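Local coordinates for Myo-inositol 2-dehydrogenase (Lactobacillus plantarum WCFS1, PDB 3CEA), which probably oxidises myo-inositol at its 2-hydroxyl with the help of bound NAD, as a member of the Gfo/Idh/MocA oxidoreductase family, at residues I14-R18 with Q46-A50; I182-N187 with L240-R244; N187-I191 with A325-A329. All coordinates share one frame; numbering follows the deposited sequence.

Contact 1: I14-R18 with Q46-A50; sequences IGLGR and QLEWA. With NAD (nicotinamide-adenine-dinucleotide), chain E.
Leu16 and Gln46 meet where the loop after strand 9-14 passes helix 44-52, and the loop arrives there along the bound NAD. Ile14 ends the strand and lays its CG2 branch beside the adenine. At Gly15 the backbone takes angles that jam any CB against the preceding carbonyl, and NAD O4B already crowds that side. Leu16 does double duty. Its backbone N donates to O3B of the adenosine ribose at 3.2 Å, with an angle of 160°, while its side chain turns away from the cofactor to the helix. There Leu16 CD1 sits 3.4 Å from Gln46 O and 4.0 Å from Ala50 CB, and Leu16 CD2 approaches the edge of the Trp49 ring. Gln46, extended beyond CG (chi2 176°), reaches back beside Leu16 CB, and its OE1 accepts from NAD O3B at 2.5 Å; one ribose hydroxyl is thus gripped by loop and helix together. Gly17 packs its CA against NAD O5B, and a CB would collide with that oxygen. Arg18 gives its N to NAD O1A at 3.0 Å, nearly straight at 173°, and bends its chain at chi3, about CG-CD, which brings NH1 very close to NAD O2N on the other phosphate, at a separation shorter than is reliable. With an alanine here O2N of the nicotinamide-side phosphate would probably lose its positively charged partner. Glycines that let the backbone close on the adenosine ribose and the diphosphate, between a first strand and the helix after it, are consistent with the GxGxxG turn of the NAD-binding Rossmann fold.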
loop_
_atom_site.group_PDB
_atom_site.type_symbol
_atom_site.label_atom_id
_atom_site.label_comp_id
_atom_site.label_asym_id
_atom_site.label_seq_id
_atom_site.Cartn_x
_atom_site.Cartn_y
_atom_site.Cartn_z
ATOM N N ILE A 14 -6.390 -34.040 -22.412
ATOM C CA ILE A 14 -7.762 -34.367 -22.045
ATOM C C ILE A 14 -8.321 -33.202 -21.236
ATOM O O ILE A 14 -7.710 -32.768 -20.262
ATOM C CB ILE A 14 -7.867 -35.681 -21.233
ATOM C CG1 ILE A 14 -7.116 -36.820 -21.933
ATOM C CG2 ILE A 14 -9.335 -36.054 -21.015
ATOM C CD1 ILE A 14 -6.873 -38.038 -21.057
ATOM N N GLY A 15 -9.475 -32.693 -21.661
ATOM C CA GLY A 15 -10.138 -31.589 -20.975
ATOM C C GLY A 15 -9.717 -30.233 -21.505
ATOM O O GLY A 15 -8.523 -29.940 -21.612
ATOM N N LEU A 16 -10.707 -29.409 -21.842
ATOM C CA LEU A 16 -10.462 -28.063 -22.359
ATOM C C LEU A 16 -11.331 -27.021 -21.651
ATOM O O LEU A 16 -11.734 -26.023 -22.251
ATOM C CB LEU A 16 -10.688 -28.017 -23.875
ATOM C CG LEU A 16 -9.807 -28.885 -24.787
ATOM C CD1 LEU A 16 -10.347 -28.881 -26.209
ATOM C CD2 LEU A 16 -8.346 -28.443 -24.765
ATOM N N GLY A 17 -11.604 -27.259 -20.370
ATOM C CA GLY A 17 -12.456 -26.376 -19.576
ATOM C C GLY A 17 -11.732 -25.154 -19.045
ATOM O O GLY A 17 -10.904 -24.564 -19.737
ATOM N N ARG A 18 -12.047 -24.786 -17.804
ATOM C CA ARG A 18 -11.492 -23.592 -17.152
ATOM C C ARG A 18 -9.962 -23.540 -17.183
ATOM O O ARG A 18 -9.373 -22.483 -17.440
ATOM C CB ARG A 18 -11.994 -23.492 -15.706
ATOM C CG ARG A 18 -13.463 -23.102 -15.589
ATOM C CD ARG A 18 -14.113 -23.625 -14.311
ATOM N NE ARG A 18 -13.457 -23.146 -13.094
ATOM C CZ ARG A 18 -13.032 -23.927 -12.102
ATOM N NH1 ARG A 18 -13.201 -25.242 -12.157
ATOM N NH2 ARG A 18 -12.451 -23.388 -11.038
ATOM N N GLN A 46 -15.821 -26.986 -27.664
ATOM C CA GLN A 46 -14.443 -26.882 -27.188
ATOM C C GLN A 46 -13.474 -27.590 -28.133
ATOM O O GLN A 46 -12.357 -27.117 -28.356
ATOM C CB GLN A 46 -14.315 -27.450 -25.773
ATOM C CG GLN A 46 -14.982 -26.600 -24.696
ATOM C CD GLN A 46 -14.929 -27.241 -23.322
ATOM O OE1 GLN A 46 -14.292 -28.278 -23.130
ATOM N NE2 GLN A 46 -15.603 -26.626 -22.357
ATOM N N LEU A 47 -13.912 -28.719 -28.685
ATOM C CA LEU A 47 -13.107 -29.487 -29.633
ATOM C C LEU A 47 -12.990 -28.773 -30.980
ATOM O O LEU A 47 -11.928 -28.798 -31.607
ATOM C CB LEU A 47 -13.678 -30.898 -29.814
ATOM C CG LEU A 47 -13.638 -31.843 -28.607
ATOM C CD1 LEU A 47 -14.503 -33.070 -28.860
ATOM C CD2 LEU A 47 -12.209 -32.246 -28.259
ATOM N N GLU A 48 -14.081 -28.140 -31.412
ATOM C CA GLU A 48 -14.082 -27.319 -32.624
ATOM C C GLU A 48 -13.140 -26.130 -32.476
ATOM O O GLU A 48 -12.439 -25.766 -33.421
ATOM C CB GLU A 48 -15.492 -26.824 -32.948
ATOM C CG GLU A 48 -16.412 -27.883 -33.536
ATOM C CD GLU A 48 -17.813 -27.360 -33.805
ATOM O OE1 GLU A 48 -18.315 -26.536 -33.006
ATOM O OE2 GLU A 48 -18.416 -27.778 -34.817
ATOM N N TRP A 49 -13.139 -25.538 -31.282
ATOM C CA TRP A 49 -12.237 -24.441 -30.935
ATOM C C TRP A 49 -10.770 -24.868 -31.029
ATOM O O TRP A 49 -9.931 -24.110 -31.519
ATOM C CB TRP A 49 -12.560 -23.912 -29.531
ATOM C CG TRP A 49 -11.528 -22.971 -28.972
ATOM C CD1 TRP A 49 -11.341 -21.660 -29.310
ATOM C CD2 TRP A 49 -10.543 -23.271 -27.974
ATOM N NE1 TRP A 49 -10.301 -21.127 -28.589
ATOM C CE2 TRP A 49 -9.793 -22.093 -27.761
ATOM C CE3 TRP A 49 -10.220 -24.421 -27.242
ATOM C CZ2 TRP A 49 -8.739 -22.029 -26.842
ATOM C CZ3 TRP A 49 -9.169 -24.357 -26.327
ATOM C CH2 TRP A 49 -8.444 -23.168 -26.137
ATOM N N ALA A 50 -10.475 -26.083 -30.568
ATOM C CA ALA A 50 -9.123 -26.637 -30.627
ATOM C C ALA A 50 -8.637 -26.813 -32.066
ATOM O O ALA A 50 -7.488 -26.497 -32.377
ATOM C CB ALA A 50 -9.054 -27.956 -29.870
HETATM P PA NAD E . -13.943 -28.028 -16.203
HETATM O O1A NAD E . -13.990 -26.574 -16.479
HETATM O O2A NAD E . -15.265 -28.553 -15.796
HETATM O O5B NAD E . -13.374 -28.793 -17.500
HETATM C C5B NAD E . -13.427 -30.202 -17.593
HETATM C C4B NAD E . -13.158 -30.635 -19.033
HETATM O O4B NAD E . -12.910 -32.029 -19.098
HETATM C C3B NAD E . -14.338 -30.350 -19.948
HETATM O O3B NAD E . -13.838 -29.738 -21.111
HETATM C C2B NAD E . -14.920 -31.712 -20.272
HETATM O O2B NAD E . -15.408 -31.790 -21.593
HETATM C C1B NAD E . -13.742 -32.649 -20.061
HETATM N N9A NAD E . -14.180 -33.978 -19.593
HETATM C C8A NAD E . -14.991 -34.253 -18.520
HETATM N N7A NAD E . -15.148 -35.593 -18.423
HETATM C C5A NAD E . -14.451 -36.178 -19.423
HETATM C C6A NAD E . -14.276 -37.509 -19.783
HETATM N N6A NAD E . -14.649 -38.469 -18.944
HETATM N N1A NAD E . -13.489 -37.817 -20.879
HETATM C C2A NAD E . -12.882 -36.808 -21.611
HETATM N N3A NAD E . -13.062 -35.485 -21.246
HETATM C C4A NAD E . -13.834 -35.175 -20.169
HETATM O O3 NAD E . -12.857 -28.346 -15.057
HETATM P PN NAD E . -11.526 -27.456 -14.873
HETATM O O1N NAD E . -10.966 -27.130 -16.207
HETATM O O2N NAD E . -11.849 -26.385 -13.909
HETATM O O5D NAD E . -10.500 -28.434 -14.115
HETATM C C5D NAD E . -10.236 -29.754 -14.527
HETATM C C4D NAD E . -9.210 -30.346 -13.565
HETATM O O4D NAD E . -8.193 -29.398 -13.293
HETATM C C3D NAD E . -9.839 -30.739 -12.237
HETATM O O3D NAD E . -9.446 -32.053 -11.915
HETATM C C2D NAD E . -9.277 -29.748 -11.236
HETATM O O2D NAD E . -8.994 -30.350 -9.996
HETATM C C1D NAD E . -8.008 -29.229 -11.899
HETATM N N1N NAD E . -7.752 -27.815 -11.561
HETATM C C2N NAD E . -6.514 -27.463 -11.084
HETATM C C3N NAD E . -6.235 -26.134 -10.751
HETATM C C7N NAD E . -4.840 -25.704 -10.394
HETATM O O7N NAD E . -4.674 -24.514 -9.658
HETATM N N7N NAD E . -3.794 -26.445 -10.774
HETATM C C4N NAD E . -7.225 -25.166 -10.905
HETATM C C5N NAD E . -8.480 -25.531 -11.389
HETATM C C6N NAD E . -8.731 -26.864 -11.715
#

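Contact 2: I182-N187 with L240-R244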
loop_
_atom_site.group_PDB
_atom_site.type_symbol
_atom_site.label_atom_id
_atom_site.label_comp_id
_atom_site.label_asym_id
_atom_site.label_seq_id
_atom_site.Cartn_x
_atom_site.Cartn_y
_atom_site.Cartn_z
ATOM N N ILE A 182 -14.569 -28.320 -0.468
ATOM C CA ILE A 182 -13.811 -27.067 -0.454
ATOM C C ILE A 182 -12.338 -27.216 -0.033
ATOM O O ILE A 182 -11.463 -26.569 -0.608
ATOM C CB ILE A 182 -14.540 -25.972 0.396
ATOM C CG1 ILE A 182 -13.845 -24.607 0.271
ATOM C CG2 ILE A 182 -14.683 -26.400 1.861
ATOM C CD1 ILE A 182 -14.099 -23.891 -1.046
ATOM N N PHE A 183 -12.071 -28.070 0.955
ATOM C CA PHE A 183 -10.709 -28.279 1.458
ATOM C C PHE A 183 -9.830 -28.985 0.431
ATOM O O PHE A 183 -8.641 -28.686 0.315
ATOM C CB PHE A 183 -10.716 -29.077 2.768
ATOM C CG PHE A 183 -11.334 -28.349 3.929
ATOM C CD1 PHE A 183 -10.619 -27.374 4.621
ATOM C CD2 PHE A 183 -12.629 -28.651 4.345
ATOM C CE1 PHE A 183 -11.189 -26.706 5.705
ATOM C CE2 PHE A 183 -13.205 -27.986 5.426
ATOM C CZ PHE A 183 -12.480 -27.013 6.108
ATOM N N VAL A 184 -10.421 -29.922 -0.306
ATOM C CA VAL A 184 -9.703 -30.666 -1.338
ATOM C C VAL A 184 -9.473 -29.804 -2.586
ATOM O O VAL A 184 -8.372 -29.792 -3.143
ATOM C CB VAL A 184 -10.431 -31.992 -1.696
ATOM C CG1 VAL A 184 -9.898 -32.593 -2.995
ATOM C CG2 VAL A 184 -10.296 -32.991 -0.557
ATOM N N ASP A 185 -10.506 -29.077 -3.004
ATOM C CA ASP A 185 -10.438 -28.275 -4.220
ATOM C C ASP A 185 -9.614 -26.996 -4.043
ATOM O O ASP A 185 -8.752 -26.697 -4.869
ATOM C CB ASP A 185 -11.844 -27.951 -4.737
ATOM C CG ASP A 185 -11.845 -27.506 -6.192
ATOM O OD1 ASP A 185 -11.182 -28.165 -7.027
ATOM O OD2 ASP A 185 -12.519 -26.499 -6.503
HETATM N N MSE A 186 -9.877 -26.247 -2.972
HETATM C CA MSE A 186 -9.145 -25.010 -2.714
HETATM C C MSE A 186 -7.864 -25.208 -1.902
HETATM O O MSE A 186 -6.763 -24.951 -2.396
HETATM C CB MSE A 186 -10.032 -23.969 -2.021
HETATM C CG MSE A 186 -10.875 -23.106 -2.946
HETATM SE SE MSE A 186 -9.947 -22.212 -4.445
HETATM C CE MSE A 186 -8.092 -22.066 -3.776
ATOM N N ASN A 187 -8.018 -25.678 -0.667
ATOM C CA ASN A 187 -6.957 -25.615 0.340
ATOM C C ASN A 187 -5.745 -26.523 0.133
ATOM O O ASN A 187 -4.711 -26.334 0.780
ATOM C CB ASN A 187 -7.552 -25.837 1.733
ATOM C CG ASN A 187 -8.511 -24.735 2.133
ATOM O OD1 ASN A 187 -9.684 -24.988 2.418
ATOM N ND2 ASN A 187 -8.020 -23.497 2.142
ATOM N N LEU A 240 -5.987 -22.559 7.178
ATOM C CA LEU A 240 -6.318 -22.586 5.754
ATOM C C LEU A 240 -7.743 -22.103 5.555
ATOM O O LEU A 240 -8.658 -22.538 6.258
ATOM C CB LEU A 240 -6.204 -23.998 5.178
ATOM C CG LEU A 240 -5.063 -24.934 5.566
ATOM C CD1 LEU A 240 -5.488 -26.362 5.269
ATOM C CD2 LEU A 240 -3.777 -24.585 4.838
ATOM N N ILE A 241 -7.926 -21.207 4.590
ATOM C CA ILE A 241 -9.255 -20.738 4.230
ATOM C C ILE A 241 -9.520 -20.898 2.736
ATOM O O ILE A 241 -8.795 -20.360 1.896
ATOM C CB ILE A 241 -9.496 -19.280 4.680
ATOM C CG1 ILE A 241 -9.364 -19.177 6.203
ATOM C CG2 ILE A 241 -10.864 -18.786 4.200
ATOM C CD1 ILE A 241 -9.840 -17.884 6.777
ATOM N N GLY A 242 -10.553 -21.671 2.421
ATOM C CA GLY A 242 -11.027 -21.825 1.057
ATOM C C GLY A 242 -12.394 -21.188 0.946
ATOM O O GLY A 242 -13.274 -21.453 1.763
ATOM N N GLY A 243 -12.566 -20.342 -0.065
ATOM C CA GLY A 243 -13.823 -19.636 -0.276
ATOM C C GLY A 243 -14.147 -19.461 -1.744
ATOM O O GLY A 243 -13.295 -19.698 -2.608
ATOM N N ARG A 244 -15.383 -19.044 -2.018
ATOM C CA ARG A 244 -15.887 -18.912 -3.383
ATOM C C ARG A 244 -16.770 -17.670 -3.575
ATOM O O ARG A 244 -17.490 -17.572 -4.569
ATOM C CB ARG A 244 -16.684 -20.165 -3.779
ATOM C CG ARG A 244 -16.037 -21.484 -3.388
ATOM C CD ARG A 244 -16.350 -22.561 -4.394
ATOM N NE ARG A 244 -15.518 -23.747 -4.202
ATOM C CZ ARG A 244 -14.321 -23.938 -4.758
ATOM N NH1 ARG A 244 -13.785 -23.017 -5.553
ATOM N NH2 ARG A 244 -13.657 -25.060 -4.516
#
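Gly242 lies beneath Asn187 and Met186, where the backbones of 182-187 and 240-244 come nearest, Met186 to Gly242. Met186 CB rests 3.9 Å from Gly242 CA, and Ile182 CG1 sits 3.5 Å from Gly242 O. A CB on Gly242 would run into Asn187 OD1 and Met186 CB, consistent with a glycine here. Next to it the Asn187 amide lies against the strand backbone, with ND2 3.1 Å from Ile241 C and 3.6 Å from Leu240 CB; none of the approaches of this amide to the strand is a hydrogen bond. Leu240 closes this end with CD1 against Asn187 CB.

Helix and strand run almost at right angles, 95° apart, and this helix laid across one face of a mixed sheet belongs to the GFO/IDH/MocA C-terminal domain. On the opposite face Ile241 packs on Tyr155 of the second subunit.

Beyond Gly243 the contact becomes more polar but stays buried. Arg244, bent at chi2 (-147°), sends its guanidinium back alongside the helix, where Ile182 CD1 and Met186 CG lie over the same face, the former 3.5 Å from Arg244 NE. Arg244 NH2 forms a salt bridge with Asp185 OD2 at 2.7 Å; the hydrogen bond within it is weak, its N-H pointing well off the oxygen, and the two planes stand 43° apart. Phe170 adds a cation-pi contact to the arginine. The looser side is at Met186, the selenomethionine, which is partly exposed: its bent chain leaves SE merely skirting the arginine, 4.1 Å from Arg244 NH1.

Contact 3: N187-I191 with A325-A329; sequences NIHDI and ALKIA. With NAD (nicotinamide-adenine-dinucleotide), chain E.
Ile191 buries more area than any other residue of this contact between helix 182-198 and helix 319-338, and following it outward explains most of the packing. Its CB points at the other helix, and there the chain divides. The CG2 branch is set anti to the backbone N by a chi1 of -70°: Ile191 CG2 lies 3.7 Å from Ile328 CD1 and 3.8 Å from Ala325 CA, so it bridges Ala325 and Ile328, neighbours on successive turns. The other branch starts at CG1, which touches Leu240 CD1 of strand 237-243 at 3.7 Å and so carries the packing on to the sheet. Extended from there (chi2 168°), Ile191 CD1 reaches the backbone of the next residue along, 3.6 Å from Ala329 N, with the methyl CB of Ala329 close by. The Ile191 and Ile328 chains lie alongside each other, pointing opposite ways.

One turn earlier, Ile188 adds a second apolar chain. Its CG1 meets Ala325 CB at 3.8 Å, and its CD1 ends over the backbone of Leu326, 4.0 Å from Leu326 N. The single methyl of Ala325 is therefore met by both isoleucines, and no hydrogen bond joins the segments. The short axes pass 9.0 Å apart at 121°.

His189 leaves the same helix on another side, toward the cofactor. His189 CE1 comes within 3.3 Å of NAD O7N, and the amide nitrogen N7N lies in the plane of the ring, at its edge. The apolar pair thus joins helix 319-338 to helix 182-198, which lies on the mixed sheet of the C-terminal domain and lends His189 to the nicotinamide end of the NAD pocket.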
loop_
_atom_site.group_PDB
_atom_site.type_symbol
_atom_site.label_atom_id
_atom_site.label_comp_id
_atom_site.label_asym_id
_atom_site.label_seq_id
_atom_site.Cartn_x
_atom_site.Cartn_y
_atom_site.Cartn_z
ATOM N N ASN A 187 -8.018 -25.678 -0.667
ATOM C CA ASN A 187 -6.957 -25.615 0.340
ATOM C C ASN A 187 -5.745 -26.523 0.133
ATOM O O ASN A 187 -4.711 -26.334 0.780
ATOM C CB ASN A 187 -7.552 -25.837 1.733
ATOM C CG ASN A 187 -8.511 -24.735 2.133
ATOM O OD1 ASN A 187 -9.684 -24.988 2.418
ATOM N ND2 ASN A 187 -8.020 -23.497 2.142
ATOM N N ILE A 188 -5.872 -27.492 -0.771
ATOM C CA ILE A 188 -4.813 -28.467 -1.054
ATOM C C ILE A 188 -3.491 -27.803 -1.464
ATOM O O ILE A 188 -2.411 -28.297 -1.129
ATOM C CB ILE A 188 -5.272 -29.500 -2.125
ATOM C CG1 ILE A 188 -4.384 -30.748 -2.102
ATOM C CG2 ILE A 188 -5.345 -28.868 -3.518
ATOM C CD1 ILE A 188 -4.920 -31.907 -2.917
ATOM N N HIS A 189 -3.594 -26.682 -2.178
ATOM C CA HIS A 189 -2.435 -25.926 -2.635
ATOM C C HIS A 189 -1.619 -25.395 -1.466
ATOM O O HIS A 189 -0.394 -25.527 -1.449
ATOM C CB HIS A 189 -2.875 -24.763 -3.516
ATOM C CG HIS A 189 -3.445 -25.181 -4.834
ATOM N ND1 HIS A 189 -2.655 -25.484 -5.923
ATOM C CD2 HIS A 189 -4.726 -25.333 -5.243
ATOM C CE1 HIS A 189 -3.426 -25.809 -6.944
ATOM N NE2 HIS A 189 -4.687 -25.724 -6.559
ATOM N N ASP A 190 -2.312 -24.798 -0.498
ATOM C CA ASP A 190 -1.684 -24.248 0.704
ATOM C C ASP A 190 -1.086 -25.345 1.581
ATOM O O ASP A 190 -0.030 -25.151 2.190
ATOM C CB ASP A 190 -2.688 -23.420 1.509
ATOM C CG ASP A 190 -3.293 -22.278 0.704
ATOM O OD1 ASP A 190 -2.522 -21.521 0.066
ATOM O OD2 ASP A 190 -4.541 -22.132 0.724
ATOM N N ILE A 191 -1.767 -26.490 1.639
ATOM C CA ILE A 191 -1.266 -27.662 2.361
ATOM C C ILE A 191 0.115 -28.053 1.841
ATOM O O ILE A 191 1.057 -28.206 2.625
ATOM C CB ILE A 191 -2.251 -28.858 2.280
ATOM C CG1 ILE A 191 -3.507 -28.560 3.104
ATOM C CG2 ILE A 191 -1.582 -30.150 2.767
ATOM C CD1 ILE A 191 -4.660 -29.513 2.878
ATOM N N ALA A 325 -0.963 -34.490 0.711
ATOM C CA ALA A 325 -1.760 -33.269 0.579
ATOM C C ALA A 325 -3.254 -33.578 0.481
ATOM O O ALA A 325 -4.082 -32.888 1.079
ATOM C CB ALA A 325 -1.300 -32.455 -0.627
ATOM N N LEU A 326 -3.583 -34.625 -0.272
ATOM C CA LEU A 326 -4.961 -35.079 -0.426
ATOM C C LEU A 326 -5.507 -35.659 0.881
ATOM O O LEU A 326 -6.681 -35.468 1.206
ATOM C CB LEU A 326 -5.047 -36.109 -1.556
ATOM C CG LEU A 326 -6.409 -36.656 -1.988
ATOM C CD1 LEU A 326 -7.270 -35.558 -2.592
ATOM C CD2 LEU A 326 -6.225 -37.807 -2.968
ATOM N N LYS A 327 -4.649 -36.361 1.622
ATOM C CA LYS A 327 -5.025 -36.960 2.903
ATOM C C LYS A 327 -5.318 -35.902 3.964
ATOM O O LYS A 327 -6.310 -36.007 4.692
ATOM C CB LYS A 327 -3.942 -37.922 3.401
ATOM C CG LYS A 327 -3.906 -39.254 2.674
ATOM C CD LYS A 327 -2.990 -40.246 3.372
ATOM C CE LYS A 327 -3.070 -41.612 2.717
ATOM N NZ LYS A 327 -2.365 -42.655 3.509
ATOM N N ILE A 328 -4.450 -34.893 4.042
ATOM C CA ILE A 328 -4.611 -33.775 4.977
ATOM C C ILE A 328 -5.875 -32.967 4.649
ATOM O O ILE A 328 -6.609 -32.560 5.552
ATOM C CB ILE A 328 -3.359 -32.855 4.990
ATOM C CG1 ILE A 328 -2.114 -33.653 5.398
ATOM C CG2 ILE A 328 -3.558 -31.676 5.944
ATOM C CD1 ILE A 328 -0.808 -33.123 4.817
ATOM N N ALA A 329 -6.122 -32.758 3.358
ATOM C CA ALA A 329 -7.320 -32.067 2.892
ATOM C C ALA A 329 -8.591 -32.804 3.309
ATOM O O ALA A 329 -9.509 -32.203 3.869
ATOM C CB ALA A 329 -7.272 -31.893 1.383
HETATM P PA NAD E . -13.943 -28.028 -16.203
HETATM O O1A NAD E . -13.990 -26.574 -16.479
HETATM O O2A NAD E . -15.265 -28.553 -15.796
HETATM O O5B NAD E . -13.374 -28.793 -17.500
HETATM C C5B NAD E . -13.427 -30.202 -17.593
HETATM C C4B NAD E . -13.158 -30.635 -19.033
HETATM O O4B NAD E . -12.910 -32.029 -19.098
HETATM C C3B NAD E . -14.338 -30.350 -19.948
HETATM O O3B NAD E . -13.838 -29.738 -21.111
HETATM C C2B NAD E . -14.920 -31.712 -20.272
HETATM O O2B NAD E . -15.408 -31.790 -21.593
HETATM C C1B NAD E . -13.742 -32.649 -20.061
HETATM N N9A NAD E . -14.180 -33.978 -19.593
HETATM C C8A NAD E . -14.991 -34.253 -18.520
HETATM N N7A NAD E . -15.148 -35.593 -18.423
HETATM C C5A NAD E . -14.451 -36.178 -19.423
HETATM C C6A NAD E . -14.276 -37.509 -19.783
HETATM N N6A NAD E . -14.649 -38.469 -18.944
HETATM N N1A NAD E . -13.489 -37.817 -20.879
HETATM C C2A NAD E . -12.882 -36.808 -21.611
HETATM N N3A NAD E . -13.062 -35.485 -21.246
HETATM C C4A NAD E . -13.834 -35.175 -20.169
HETATM O O3 NAD E . -12.857 -28.346 -15.057
HETATM P PN NAD E . -11.526 -27.456 -14.873
HETATM O O1N NAD E . -10.966 -27.130 -16.207
HETATM O O2N NAD E . -11.849 -26.385 -13.909
HETATM O O5D NAD E . -10.500 -28.434 -14.115
HETATM C C5D NAD E . -10.236 -29.754 -14.527
HETATM C C4D NAD E . -9.210 -30.346 -13.565
HETATM O O4D NAD E . -8.193 -29.398 -13.293
HETATM C C3D NAD E . -9.839 -30.739 -12.237
HETATM O O3D NAD E . -9.446 -32.053 -11.915
HETATM C C2D NAD E . -9.277 -29.748 -11.236
HETATM O O2D NAD E . -8.994 -30.350 -9.996
HETATM C C1D NAD E . -8.008 -29.229 -11.899
HETATM N N1N NAD E . -7.752 -27.815 -11.561
HETATM C C2N NAD E . -6.514 -27.463 -11.084
HETATM C C3N NAD E . -6.235 -26.134 -10.751
HETATM C C7N NAD E . -4.840 -25.704 -10.394
HETATM O O7N NAD E . -4.674 -24.514 -9.658
HETATM N N7N NAD E . -3.794 -26.445 -10.774
HETATM C C4N NAD E . -7.225 -25.166 -10.905
HETATM C C5N NAD E . -8.480 -25.531 -11.389
HETATM C C6N NAD E . -8.731 -26.864 -11.715
#

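From the N terminus, contact 1 comes first: it closes a loop of 27 residues within the Rossmann part and is complete long before the other two begin. Helix 182-198 then opens both remaining contacts. Contact 2 takes its first turns down onto strand 237-243, across 52 intervening residues, and contact 3 takes the following turn to helix 319-338, across 133. Their segments alternate along the chain, so the two cross, and they share Asn187; Phe183 and Val184 also pack on Ala329. Contact 1 lies 26 and 28 Å from them, centre to centre, and NAD spans the gap, touching contact 1 and contact 3.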